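Local coordinates for DNA photolyase (Agrobacterium tumefaciens, PDB 4U63), which probably repairs cyclobutane pyrimidine dimers in DNA with light, using a flavin cofactor and a methenyltetrahydrofolate antenna chromophore, at residues K23-I28 / G111-V116. Residues are numbered along the deposited sequence; the frame is centred on the assembly and turned at random.
Sequences KTAPVI and GADTVV. With SO4 (sulfate ion), chain L.
Ile28 and Pro26 both pack on the methyl of Ala112: CD1 of Ile28 lies 3.9 Å from Ala112 CB, and Pro26 brings its ring CB equally near. Ile28 reaches back this far because its CG1 stands beside its own backbone N (chi1 -65°), while its CB meets Val115 CG2 on the face shared by Ile28 and Val115. On the other face Val27 and Thr114 run side by side, CG2 of Val27 being 4.0 Å from Thr114 CB. Between the faces the backbones pair in parallel. Ile28 is gripped twice, its N giving a nearly straight bond to Thr114 O (2.9 Å) and its O taking one from Val116 N. Nearer the strand starts, Asp113 N bonds Pro26 O at 3.1 Å, more bent at 150°. At the polar edge Asp113 lays its carboxylate against the Ala25 methyl; OD1 accepts Thr114 OG1 from above the carboxylate plane (2.8 Å) and also binds His49. Farther out, Thr24 OG1 donates to a sulfate likely picked up during crystallisation. The pair starts neighbouring inner strands 27-31 and 114-118 of the five-stranded parallel sheet in the Rossmann-like N-terminal α/β domain of photolyases, helix 99-110 covering Ile28 and Val115, helix 41-49 Val27 and Thr114.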
loop_
_atom_site.group_PDB
_atom_site.type_symbol
_atom_site.label_atom_id
_atom_site.label_comp_id
_atom_site.label_asym_id
_atom_site.label_seq_id
_atom_site.Cartn_x
_atom_site.Cartn_y
_atom_site.Cartn_z
ATOM N N LYS A 23 40.799 -12.648 8.767
ATOM C CA LYS A 23 39.686 -12.099 8.001
ATOM C C LYS A 23 38.365 -12.252 8.702
ATOM O O LYS A 23 38.193 -13.105 9.570
ATOM C CB LYS A 23 39.621 -12.729 6.605
ATOM C CG LYS A 23 40.857 -12.461 5.758
ATOM C CD LYS A 23 41.229 -10.974 5.730
ATOM C CE LYS A 23 42.374 -10.691 4.782
ATOM N NZ LYS A 23 43.637 -11.350 5.220
ATOM N N THR A 24 37.436 -11.397 8.301
ATOM C CA THR A 24 36.113 -11.348 8.861
ATOM C C THR A 24 35.196 -12.134 7.934
ATOM O O THR A 24 35.283 -12.002 6.713
ATOM C CB THR A 24 35.660 -9.887 8.991
ATOM O OG1 THR A 24 36.566 -9.190 9.866
ATOM C CG2 THR A 24 34.245 -9.784 9.541
ATOM N N ALA A 25 34.326 -12.954 8.513
ATOM C CA ALA A 25 33.361 -13.717 7.723
ATOM C C ALA A 25 32.374 -12.778 7.012
ATOM O O ALA A 25 32.138 -11.654 7.468
ATOM C CB ALA A 25 32.598 -14.692 8.606
ATOM N N PRO A 26 31.797 -13.229 5.886
ATOM C CA PRO A 26 30.727 -12.444 5.287
ATOM C C PRO A 26 29.453 -12.367 6.128
ATOM O O PRO A 26 29.285 -13.097 7.134
ATOM C CB PRO A 26 30.433 -13.184 3.969
ATOM C CG PRO A 26 31.670 -13.957 3.679
ATOM C CD PRO A 26 32.208 -14.352 5.017
ATOM N N VAL A 27 28.573 -11.478 5.692
ATOM C CA VAL A 27 27.248 -11.300 6.268
ATOM C C VAL A 27 26.241 -11.196 5.119
ATOM O O VAL A 27 26.461 -10.454 4.143
ATOM C CB VAL A 27 27.180 -10.054 7.192
ATOM C CG1 VAL A 27 27.781 -8.815 6.524
ATOM C CG2 VAL A 27 25.744 -9.777 7.638
ATOM N N ILE A 28 25.147 -11.944 5.236
ATOM C CA ILE A 28 24.076 -11.907 4.256
ATOM C C ILE A 28 22.996 -10.928 4.701
ATOM O O ILE A 28 22.554 -10.962 5.850
ATOM C CB ILE A 28 23.461 -13.309 4.059
ATOM C CG1 ILE A 28 24.519 -14.248 3.455
ATOM C CG2 ILE A 28 22.226 -13.251 3.168
ATOM C CD1 ILE A 28 24.224 -15.704 3.655
ATOM N N GLY A 111 30.687 -18.674 3.316
ATOM C CA GLY A 111 31.242 -18.782 4.666
ATOM C C GLY A 111 30.679 -17.746 5.635
ATOM O O GLY A 111 31.256 -17.527 6.704
ATOM N N ALA A 112 29.556 -17.112 5.269
ATOM C CA ALA A 112 28.916 -16.095 6.109
ATOM C C ALA A 112 28.575 -16.668 7.475
ATOM O O ALA A 112 28.190 -17.829 7.582
ATOM C CB ALA A 112 27.654 -15.564 5.443
ATOM N N ASP A 113 28.731 -15.861 8.518
ATOM C CA ASP A 113 28.375 -16.299 9.871
ATOM C C ASP A 113 27.104 -15.621 10.391
ATOM O O ASP A 113 26.658 -15.919 11.491
ATOM C CB ASP A 113 29.548 -16.090 10.847
ATOM C CG ASP A 113 29.863 -14.626 11.107
ATOM O OD1 ASP A 113 29.153 -13.737 10.578
ATOM O OD2 ASP A 113 30.842 -14.375 11.852
ATOM N N THR A 114 26.530 -14.714 9.592
ATOM C CA THR A 114 25.393 -13.917 10.013
ATOM C C THR A 114 24.420 -13.689 8.864
ATOM O O THR A 114 24.831 -13.490 7.710
ATOM C CB THR A 114 25.867 -12.545 10.574
ATOM O OG1 THR A 114 26.772 -12.757 11.659
ATOM C CG2 THR A 114 24.697 -11.678 11.065
ATOM N N VAL A 115 23.131 -13.726 9.193
ATOM C CA VAL A 115 22.082 -13.285 8.295
ATOM C C VAL A 115 21.329 -12.182 9.017
ATOM O O VAL A 115 20.951 -12.347 10.173
ATOM C CB VAL A 115 21.084 -14.396 7.928
ATOM C CG1 VAL A 115 20.042 -13.859 6.947
ATOM C CG2 VAL A 115 21.805 -15.602 7.336
ATOM N N VAL A 116 21.127 -11.059 8.330
ATOM C CA VAL A 116 20.308 -9.986 8.851
ATOM C C VAL A 116 19.142 -9.676 7.925
ATOM O O VAL A 116 19.212 -9.889 6.704
ATOM C CB VAL A 116 21.119 -8.691 9.096
ATOM C CG1 VAL A 116 22.197 -8.936 10.143
ATOM C CG2 VAL A 116 21.726 -8.156 7.798
HETATM S S SO4 L . 36.714 -5.904 7.754
HETATM O O1 SO4 L . 37.797 -4.902 7.882
HETATM O O2 SO4 L . 37.259 -7.120 7.137
HETATM O O3 SO4 L . 36.167 -6.228 9.091
HETATM O O4 SO4 L . 35.663 -5.363 6.879
#